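Side-chain contacts in putative S-adenosyl-L-methionine-dependent Methyltransferase (PDB 3DLC), which binds S-adenosylmethionine and probably transfers its methyl group to a substrate not yet established, possibly a sterol-like one: residues Ile31-Ile36 against Ser58-Lys63; Thr129-Ile134 against Phe207-Ser212; Asn188-Ile193 against Tyr198-Gly203. All coordinates share one frame; numbering follows the deposited sequence. Where two conformers were deposited one is given.

Contact 1. Residues Ile31-Ile36 against Ser58-Lys63; sequences IIAENI and SIALAK
The backbones of two neighbouring helices come closest at Ala33 and Leu61, CA to CA 5.2 Å, with no hydrogen bond passing between residues 31-36 and 58-63. Both helices, 28-40 and 56-64, pack against the sheet of a Rossmann-like methyltransferase fold; the second follows the first strand and its glycine-rich turn. So close an approach is allowed by the short side chains of Ala33 and Ala60. The methyl group of Ala33 points at the other helix, and with Ala33 CB 4.0 Å from Ala60 C it meets backbone as well as side chain. Leu61 supplies the bulk that Ala33 lacks. It was modelled in two conformers; in the one described, CG lies anti to the carbonyl carbon (chi1 -81°), which brings the branched end round beside Ala33, CD2 being 3.8 Å from Ala33 CB. Beneath the helices, Ile36 and Leu61 both rest on Val116 of strand 112-118, while Leu61 also reaches Ile69 of strand 66-73; this wholly apolar junction is buried. Ala60 lies about 4 Å, side chain to side chain, from Tyr29, which binds S-adenosylmethionine, but its side chain is about 10 Å from the cofactor itself, so this is packing near the site, not part of it. Between the two alanines the methyl groups meet directly, Ala33 CB 4.1 Å from Ala60 CB.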
loop_
_atom_site.group_PDB
_atom_site.type_symbol
_atom_site.label_atom_id
_atom_site.label_comp_id
_atom_site.label_asym_id
_atom_site.label_seq_id
_atom_site.Cartn_x
_atom_site.Cartn_y
_atom_site.Cartn_z
ATOM N N ILE A 31 -4.149 -2.347 12.823
ATOM C CA ILE A 31 -2.887 -1.984 13.475
ATOM C C ILE A 31 -2.087 -1.027 12.572
ATOM O O ILE A 31 -1.557 -0.023 13.035
ATOM C CB ILE A 31 -2.049 -3.234 13.841
ATOM C CG1 ILE A 31 -2.777 -4.060 14.925
ATOM C CG2 ILE A 31 -0.633 -2.872 14.277
ATOM C CD1 ILE A 31 -2.915 -3.361 16.262
ATOM N N ILE A 32 -1.981 -1.358 11.295
ATOM C CA ILE A 32 -1.252 -0.509 10.378
ATOM C C ILE A 32 -1.948 0.846 10.284
ATOM O O ILE A 32 -1.285 1.904 10.281
ATOM C CB ILE A 32 -1.099 -1.171 9.011
ATOM C CG1 ILE A 32 -0.168 -2.404 9.133
ATOM C CG2 ILE A 32 -0.531 -0.178 7.994
ATOM C CD1 ILE A 32 -0.143 -3.311 7.900
ATOM N N ALA A 33 -3.271 0.859 10.177
ATOM C CA ALA A 33 -4.006 2.124 10.144
ATOM C C ALA A 33 -3.738 2.970 11.375
ATOM O O ALA A 33 -3.503 4.169 11.300
ATOM C CB ALA A 33 -5.509 1.853 9.968
ATOM N N GLU A 34 -3.749 2.328 12.535
ATOM C CA GLU A 34 -3.469 3.010 13.778
ATOM C C GLU A 34 -2.048 3.545 13.788
ATOM O O GLU A 34 -1.796 4.675 14.227
ATOM C CB GLU A 34 -3.706 2.041 14.938
ATOM C CG GLU A 34 -3.360 2.579 16.287
ATOM C CD GLU A 34 -3.694 1.617 17.396
ATOM O OE1 GLU A 34 -3.327 0.442 17.350
ATOM O OE2 GLU A 34 -4.358 2.062 18.310
ATOM N N ASN A 35 -1.100 2.753 13.298
ATOM C CA ASN A 35 0.287 3.188 13.225
ATOM C C ASN A 35 0.398 4.461 12.376
ATOM O O ASN A 35 1.125 5.404 12.747
ATOM C CB ASN A 35 1.195 2.117 12.619
ATOM C CG ASN A 35 1.425 0.947 13.535
ATOM O OD1 ASN A 35 1.176 1.040 14.743
ATOM N ND2 ASN A 35 1.947 -0.146 12.976
ATOM N N ILE A 36 -0.315 4.500 11.242
ATOM C CA ILE A 36 -0.257 5.626 10.331
ATOM C C ILE A 36 -0.871 6.870 10.984
ATOM O O ILE A 36 -0.304 7.984 10.922
ATOM C CB ILE A 36 -0.975 5.277 9.010
ATOM C CG1 ILE A 36 -0.192 4.196 8.259
ATOM C CG2 ILE A 36 -1.208 6.535 8.157
ATOM C CD1 ILE A 36 -1.041 3.501 7.182
ATOM N N SER A 58 -7.739 0.309 3.211
ATOM C CA SER A 58 -8.651 1.440 3.058
ATOM C C SER A 58 -9.821 1.338 4.045
ATOM O O SER A 58 -10.245 2.324 4.649
ATOM C CB SER A 58 -9.179 1.543 1.632
ATOM O OG SER A 58 -8.201 2.014 0.725
ATOM N N ILE A 59 -10.397 0.142 4.144
ATOM C CA ILE A 59 -11.506 -0.097 5.072
ATOM C C ILE A 59 -11.055 0.186 6.530
ATOM O O ILE A 59 -11.758 0.891 7.266
ATOM C CB ILE A 59 -12.089 -1.515 4.889
ATOM C CG1 ILE A 59 -12.822 -1.604 3.524
ATOM C CG2 ILE A 59 -12.943 -1.887 6.075
ATOM C CD1 ILE A 59 -13.211 -3.023 3.132
ATOM N N ALA A 60 -9.876 -0.293 6.911
ATOM C CA ALA A 60 -9.405 -0.073 8.261
ATOM C C ALA A 60 -9.179 1.413 8.534
ATOM O O ALA A 60 -9.544 1.929 9.584
ATOM C CB ALA A 60 -8.124 -0.879 8.497
ATOM N N LEU A 61 -8.603 2.116 7.570
ATOM C CA LEU A 61 -8.386 3.562 7.721
ATOM C C LEU A 61 -9.703 4.317 7.831
ATOM O O LEU A 61 -9.846 5.233 8.643
ATOM C CB LEU A 61 -7.524 4.128 6.576
ATOM C CG LEU A 61 -6.024 3.948 6.690
ATOM C CD1 LEU A 61 -5.357 4.143 5.314
ATOM C CD2 LEU A 61 -5.416 4.916 7.719
ATOM N N ALA A 62 -10.678 3.938 7.006
ATOM C CA ALA A 62 -11.988 4.606 7.052
ATOM C C ALA A 62 -12.619 4.475 8.432
ATOM O O ALA A 62 -13.237 5.402 8.951
ATOM C CB ALA A 62 -12.904 4.039 5.970
ATOM N N LYS A 63 -12.477 3.306 9.034
ATOM C CA LYS A 63 -13.109 3.063 10.327
ATOM C C LYS A 63 -12.463 3.820 11.481
ATOM O O LYS A 63 -13.098 4.010 12.514
ATOM C CB LYS A 63 -13.115 1.569 10.633
ATOM C CG LYS A 63 -14.048 0.761 9.735
ATOM C CD LYS A 63 -13.930 -0.712 10.067
ATOM C CE LYS A 63 -14.819 -1.592 9.213
ATOM N NZ LYS A 63 -14.498 -3.033 9.491
#

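Contact 2. Residues Thr129-Ile134 against Phe207-Ser212; sequences TAFREI and FWIIIS
Phe131 reaches from helix 127-137 toward strand 206-211, where its ring is met by the ends of two isoleucines that stand two residues apart on the same side of the strand. Ile211 comes in at the ring edge, near the plane, its CD1 3.8 Å from Phe131 CD1. Ile209 approaches obliquely: its CD1 is 3.8 Å from Phe131 CZ, and its other branch, CG2, lies 4.1 Å from Phe131 CE1. The CG1 arm of Ile209 stands anti to the carbonyl carbon (chi1 -61°) and runs on extended to CD1 (chi2 161°), and Ile211 repeats nearly the same torsions, which, with their shared side of the strand, lets both present their terminal methyls to the one ring. Within the helix, Ile134 lays its CD1 over one face of Phe131, 3.9 Å above the plane and displaced toward the rim. Leu190 and Ile193 of helix 180-193 and Ile146 of strand 142-148 also touch the ring, adding to a buried apolar layer without any polar bond across the two segments. Strand 206-211 runs antiparallel to both its neighbours, 142-148 and 198-203. Helix-on-sheet packing onto this reversed strand, in the strand order 3-2-1-4-5-7-6, is characteristic of the class I S-adenosylmethionine-dependent methyltransferase fold.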
loop_
_atom_site.group_PDB
_atom_site.type_symbol
_atom_site.label_atom_id
_atom_site.label_comp_id
_atom_site.label_asym_id
_atom_site.label_seq_id
_atom_site.Cartn_x
_atom_site.Cartn_y
_atom_site.Cartn_z
ATOM N N THR A 129 9.533 5.968 -12.298
ATOM C CA THR A 129 8.325 6.585 -12.799
ATOM C C THR A 129 7.215 6.543 -11.752
ATOM O O THR A 129 6.479 7.523 -11.562
ATOM C CB THR A 129 7.875 5.920 -14.104
ATOM O OG1 THR A 129 8.889 6.145 -15.084
ATOM C CG2 THR A 129 6.520 6.436 -14.596
ATOM N N ALA A 130 7.086 5.414 -11.075
ATOM C CA ALA A 130 6.053 5.267 -10.041
ATOM C C ALA A 130 6.231 6.332 -8.954
ATOM O O ALA A 130 5.279 6.976 -8.556
ATOM C CB ALA A 130 6.110 3.881 -9.428
ATOM N N PHE A 131 7.460 6.503 -8.464
ATOM C CA PHE A 131 7.698 7.490 -7.416
ATOM C C PHE A 131 7.593 8.930 -7.869
ATOM O O PHE A 131 7.194 9.780 -7.101
ATOM C CB PHE A 131 8.965 7.171 -6.623
ATOM C CG PHE A 131 8.702 6.121 -5.563
ATOM C CD1 PHE A 131 8.162 6.476 -4.334
ATOM C CD2 PHE A 131 8.868 4.773 -5.841
ATOM C CE1 PHE A 131 7.847 5.508 -3.406
ATOM C CE2 PHE A 131 8.549 3.808 -4.908
ATOM C CZ PHE A 131 8.035 4.180 -3.698
ATOM N N ARG A 132 7.885 9.215 -9.129
ATOM C CA ARG A 132 7.595 10.547 -9.673
ATOM C C ARG A 132 6.099 10.820 -9.669
ATOM O O ARG A 132 5.664 11.935 -9.365
ATOM C CB ARG A 132 8.197 10.719 -11.068
ATOM C CG ARG A 132 9.714 10.952 -11.013
ATOM C CD ARG A 132 10.278 11.232 -12.416
ATOM N NE ARG A 132 11.600 11.826 -12.341
ATOM C CZ ARG A 132 12.715 11.154 -12.227
ATOM N NH1 ARG A 132 12.746 9.850 -12.353
ATOM N NH2 ARG A 132 13.850 11.809 -12.003
ATOM N N GLU A 133 5.306 9.805 -10.016
ATOM C CA GLU A 133 3.838 9.980 -9.983
ATOM C C GLU A 133 3.318 10.185 -8.558
ATOM O O GLU A 133 2.451 11.013 -8.295
ATOM C CB GLU A 133 3.139 8.780 -10.652
ATOM C CG GLU A 133 3.110 8.875 -12.145
ATOM C CD GLU A 133 2.175 9.994 -12.569
ATOM O OE1 GLU A 133 0.933 9.790 -12.558
ATOM O OE2 GLU A 133 2.668 11.099 -12.865
ATOM N N ILE A 134 3.830 9.382 -7.628
ATOM C CA ILE A 134 3.477 9.511 -6.223
ATOM C C ILE A 134 3.791 10.918 -5.743
ATOM O O ILE A 134 2.988 11.569 -5.073
ATOM C CB ILE A 134 4.194 8.436 -5.399
ATOM C CG1 ILE A 134 3.552 7.079 -5.723
ATOM C CG2 ILE A 134 4.158 8.726 -3.899
ATOM C CD1 ILE A 134 4.387 5.857 -5.307
ATOM N N PHE A 207 8.534 -2.558 6.552
ATOM C CA PHE A 207 9.405 -1.723 5.699
ATOM C C PHE A 207 8.503 -0.639 5.123
ATOM O O PHE A 207 7.510 -0.963 4.471
ATOM C CB PHE A 207 9.981 -2.563 4.562
ATOM C CG PHE A 207 10.560 -1.724 3.438
ATOM C CD1 PHE A 207 11.799 -1.125 3.551
ATOM C CD2 PHE A 207 9.852 -1.486 2.298
ATOM C CE1 PHE A 207 12.288 -0.335 2.530
ATOM C CE2 PHE A 207 10.363 -0.693 1.264
ATOM C CZ PHE A 207 11.564 -0.137 1.396
ATOM N N TRP A 208 8.839 0.644 5.321
ATOM C CA TRP A 208 7.955 1.728 4.870
ATOM C C TRP A 208 8.764 2.928 4.405
ATOM O O TRP A 208 9.704 3.368 5.065
ATOM C CB TRP A 208 6.988 2.145 5.974
ATOM C CG TRP A 208 6.175 0.987 6.494
ATOM C CD1 TRP A 208 6.456 0.211 7.580
ATOM C CD2 TRP A 208 5.002 0.440 5.912
ATOM N NE1 TRP A 208 5.514 -0.773 7.711
ATOM C CE2 TRP A 208 4.608 -0.656 6.698
ATOM C CE3 TRP A 208 4.236 0.771 4.800
ATOM C CZ2 TRP A 208 3.456 -1.406 6.415
ATOM C CZ3 TRP A 208 3.078 0.026 4.518
ATOM C CH2 TRP A 208 2.719 -1.045 5.323
ATOM N N ILE A 209 8.336 3.464 3.260
ATOM C CA ILE A 209 8.895 4.647 2.627
ATOM C C ILE A 209 8.004 5.825 2.961
ATOM O O ILE A 209 6.822 5.838 2.617
ATOM C CB ILE A 209 8.979 4.426 1.110
ATOM C CG1 ILE A 209 9.885 3.235 0.759
ATOM C CG2 ILE A 209 9.422 5.706 0.408
ATOM C CD1 ILE A 209 9.655 2.673 -0.652
ATOM N N ILE A 210 8.601 6.821 3.614
ATOM C CA ILE A 210 7.876 7.965 4.165
ATOM C C ILE A 210 8.443 9.270 3.613
ATOM O O ILE A 210 9.407 9.861 4.130
ATOM C CB ILE A 210 7.972 7.962 5.712
ATOM C CG1 ILE A 210 7.445 6.640 6.265
ATOM C CG2 ILE A 210 7.217 9.152 6.311
ATOM C CD1 ILE A 210 7.647 6.419 7.749
ATOM N N ILE A 211 7.852 9.700 2.513
ATOM C CA ILE A 211 8.241 10.917 1.832
ATOM C C ILE A 211 7.442 12.065 2.417
ATOM O O ILE A 211 6.254 11.947 2.661
ATOM C CB ILE A 211 7.959 10.795 0.327
ATOM C CG1 ILE A 211 8.837 9.686 -0.286
ATOM C CG2 ILE A 211 8.170 12.133 -0.392
ATOM C CD1 ILE A 211 8.304 9.137 -1.615
ATOM N N SER A 212 8.107 13.205 2.566
ATOM C CA SER A 212 7.466 14.451 2.942
ATOM C C SER A 212 7.628 15.430 1.821
ATOM O O SER A 212 8.744 15.787 1.515
ATOM C CB SER A 212 8.144 15.080 4.138
ATOM O OG SER A 212 7.917 14.347 5.296
#

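Contact 3. Residues Asn188-Ile193 against Tyr198-Gly203; sequences NVLDEI and YEIILG. Unlike the reference sequence in segment 198-203: Gly203 (reference Glu).
Leu190 packs on the face of the Tyr198 ring, its CD1 3.8 Å from the ring centroid and 18° off the normal, a CH-pi contact displaced toward the rim. Further out along the same ring, Leu190 CB is 3.7 Å from Tyr198 CE2. Behind this, on the inner side, Ile200 CD1 adds a looser apolar contact, 4.2 Å from Leu190 CD1, and Leu190 continues inward to Ile209 of strand 206-211. The two segments form a helix-to-strand unit: helix 180-193 turns back through a short loop into strand 198-203, an outermost strand of the Rossmann-like sheet, and the axes of residues 188-193 and 198-203 are nearly antiparallel, 10.7 Å apart at their closest. Toward solvent the contact becomes polar and thin. Tyr198 CG occupies the position between backbone N and carbonyl carbon (chi1 67°), and the ring extends its hydroxyl to the exposed Asp191, where OH donates a 2.6 Å hydrogen bond to OD1. The carboxylate receives it on its syn side, though 31° out of its plane. With Tyr198 reduced to an alanine, Asp191 OD1 would probably lose its donor and one flank of Leu190 would be uncovered. Asp191 OD2 stays farther off, 3.4 Å from Tyr198 OH.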
loop_
_atom_site.group_PDB
_atom_site.type_symbol
_atom_site.label_atom_id
_atom_site.label_comp_id
_atom_site.label_asym_id
_atom_site.label_seq_id
_atom_site.Cartn_x
_atom_site.Cartn_y
_atom_site.Cartn_z
ATOM N N ASN A 188 18.024 4.796 -3.282
ATOM C CA ASN A 188 18.619 5.178 -4.568
ATOM C C ASN A 188 17.591 5.733 -5.552
ATOM O O ASN A 188 17.846 6.709 -6.260
ATOM C CB ASN A 188 19.367 4.013 -5.196
ATOM C CG ASN A 188 20.616 3.618 -4.420
ATOM O OD1 ASN A 188 21.123 4.390 -3.611
ATOM N ND2 ASN A 188 21.104 2.403 -4.645
ATOM N N VAL A 189 16.392 5.172 -5.546
ATOM C CA VAL A 189 15.323 5.672 -6.399
ATOM C C VAL A 189 14.931 7.099 -6.037
ATOM O O VAL A 189 14.835 7.995 -6.890
ATOM C CB VAL A 189 14.057 4.766 -6.311
ATOM C CG1 VAL A 189 12.856 5.386 -7.038
ATOM C CG2 VAL A 189 14.331 3.356 -6.853
ATOM N N LEU A 190 14.712 7.351 -4.750
ATOM C CA LEU A 190 14.298 8.670 -4.296
ATOM C C LEU A 190 15.415 9.674 -4.533
ATOM O O LEU A 190 15.163 10.835 -4.857
ATOM C CB LEU A 190 13.898 8.640 -2.814
ATOM C CG LEU A 190 12.704 7.714 -2.478
ATOM C CD1 LEU A 190 12.283 7.989 -1.050
ATOM C CD2 LEU A 190 11.499 7.880 -3.434
ATOM N N ASP A 191 16.661 9.237 -4.377
ATOM C CA ASP A 191 17.797 10.141 -4.561
ATOM C C ASP A 191 17.949 10.529 -6.027
ATOM O O ASP A 191 18.319 11.669 -6.325
ATOM C CB ASP A 191 19.055 9.525 -3.978
ATOM C CG ASP A 191 19.014 9.417 -2.458
ATOM O OD1 ASP A 191 18.148 10.043 -1.803
ATOM O OD2 ASP A 191 19.883 8.709 -1.930
ATOM N N GLU A 192 17.664 9.612 -6.945
ATOM C CA GLU A 192 17.729 9.956 -8.383
ATOM C C GLU A 192 16.649 10.988 -8.711
ATOM O O GLU A 192 16.883 11.884 -9.545
ATOM C CB GLU A 192 17.583 8.721 -9.256
ATOM C CG GLU A 192 17.638 9.011 -10.782
ATOM C CD GLU A 192 16.319 9.465 -11.469
ATOM O OE1 GLU A 192 15.233 8.966 -11.146
ATOM O OE2 GLU A 192 16.369 10.304 -12.430
ATOM N N ILE A 193 15.477 10.908 -8.097
ATOM C CA ILE A 193 14.409 11.894 -8.299
ATOM C C ILE A 193 14.788 13.227 -7.707
ATOM O O ILE A 193 14.422 14.277 -8.222
ATOM C CB ILE A 193 13.063 11.377 -7.751
ATOM C CG1 ILE A 193 12.622 10.150 -8.556
ATOM C CG2 ILE A 193 11.990 12.475 -7.804
ATOM C CD1 ILE A 193 11.499 9.351 -7.888
ATOM N N TYR A 198 12.849 12.723 3.300
ATOM C CA TYR A 198 12.196 11.417 3.478
ATOM C C TYR A 198 12.840 10.637 4.606
ATOM O O TYR A 198 13.960 10.918 5.037
ATOM C CB TYR A 198 12.210 10.576 2.167
ATOM C CG TYR A 198 13.584 10.115 1.686
ATOM C CD1 TYR A 198 14.265 9.096 2.314
ATOM C CD2 TYR A 198 14.181 10.671 0.582
ATOM C CE1 TYR A 198 15.514 8.661 1.860
ATOM C CE2 TYR A 198 15.428 10.258 0.130
ATOM C CZ TYR A 198 16.080 9.233 0.754
ATOM O OH TYR A 198 17.340 8.815 0.377
ATOM N N GLU A 199 12.093 9.633 5.054
ATOM C CA GLU A 199 12.592 8.583 5.899
ATOM C C GLU A 199 12.243 7.250 5.230
ATOM O O GLU A 199 11.162 7.114 4.668
ATOM C CB GLU A 199 11.871 8.550 7.262
ATOM C CG GLU A 199 11.955 9.786 8.095
ATOM C CD GLU A 199 10.862 9.810 9.149
ATOM O OE1 GLU A 199 9.682 9.842 8.725
ATOM O OE2 GLU A 199 11.180 9.768 10.343
ATOM N N ILE A 200 13.135 6.283 5.285
ATOM C CA ILE A 200 12.819 4.900 4.885
ATOM C C ILE A 200 13.117 4.094 6.118
ATOM O O ILE A 200 14.242 4.121 6.610
ATOM C CB ILE A 200 13.581 4.416 3.669
ATOM C CG1 ILE A 200 13.309 5.314 2.459
ATOM C CG2 ILE A 200 13.193 2.996 3.344
ATOM C CD1 ILE A 200 14.128 4.963 1.219
ATOM N N ILE A 201 12.116 3.398 6.629
ATOM C CA ILE A 201 12.209 2.681 7.908
ATOM C C ILE A 201 12.081 1.184 7.737
ATOM O O ILE A 201 11.414 0.683 6.813
ATOM C CB ILE A 201 11.125 3.117 8.937
ATOM C CG1 ILE A 201 9.724 2.757 8.472
ATOM C CG2 ILE A 201 11.219 4.635 9.265
ATOM C CD1 ILE A 201 8.713 3.033 9.552
ATOM N N LEU A 202 12.703 0.468 8.656
ATOM C CA LEU A 202 12.624 -0.974 8.716
ATOM C C LEU A 202 12.635 -1.368 10.176
ATOM O O LEU A 202 13.560 -1.060 10.896
ATOM C CB LEU A 202 13.787 -1.598 7.948
ATOM C CG LEU A 202 13.930 -3.089 7.999
ATOM C CD1 LEU A 202 12.777 -3.790 7.336
ATOM C CD2 LEU A 202 15.281 -3.482 7.360
ATOM N N GLY A 203 11.585 -2.051 10.594
ATOM C CA GLY A 203 11.482 -2.497 11.959
ATOM C C GLY A 203 10.368 -3.486 12.138
ATOM O O GLY A 203 9.892 -4.083 11.181
#

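In the fold
From the N terminus, contact 1 comes first: helix 28-40 meets helix 56-64 and so closes a short loop that contains strand 46-50. Only after this does contact 2 begin, a much longer closure from helix 127-137 to strand 206-211 that spans strand 142-148 and several helices. Contact 3 lies wholly within that span, joining the last helix to strand 198-203 across four residues. Contacts 2 and 3 adjoin through the antiparallel pairing of strands 198-203 and 206-211. Contact 1 lies across the sheet from both, yet Ile32 touches Trp208, whose ring leaves strand 206-211 on the face away from Phe131; the strand is thus packed on both faces.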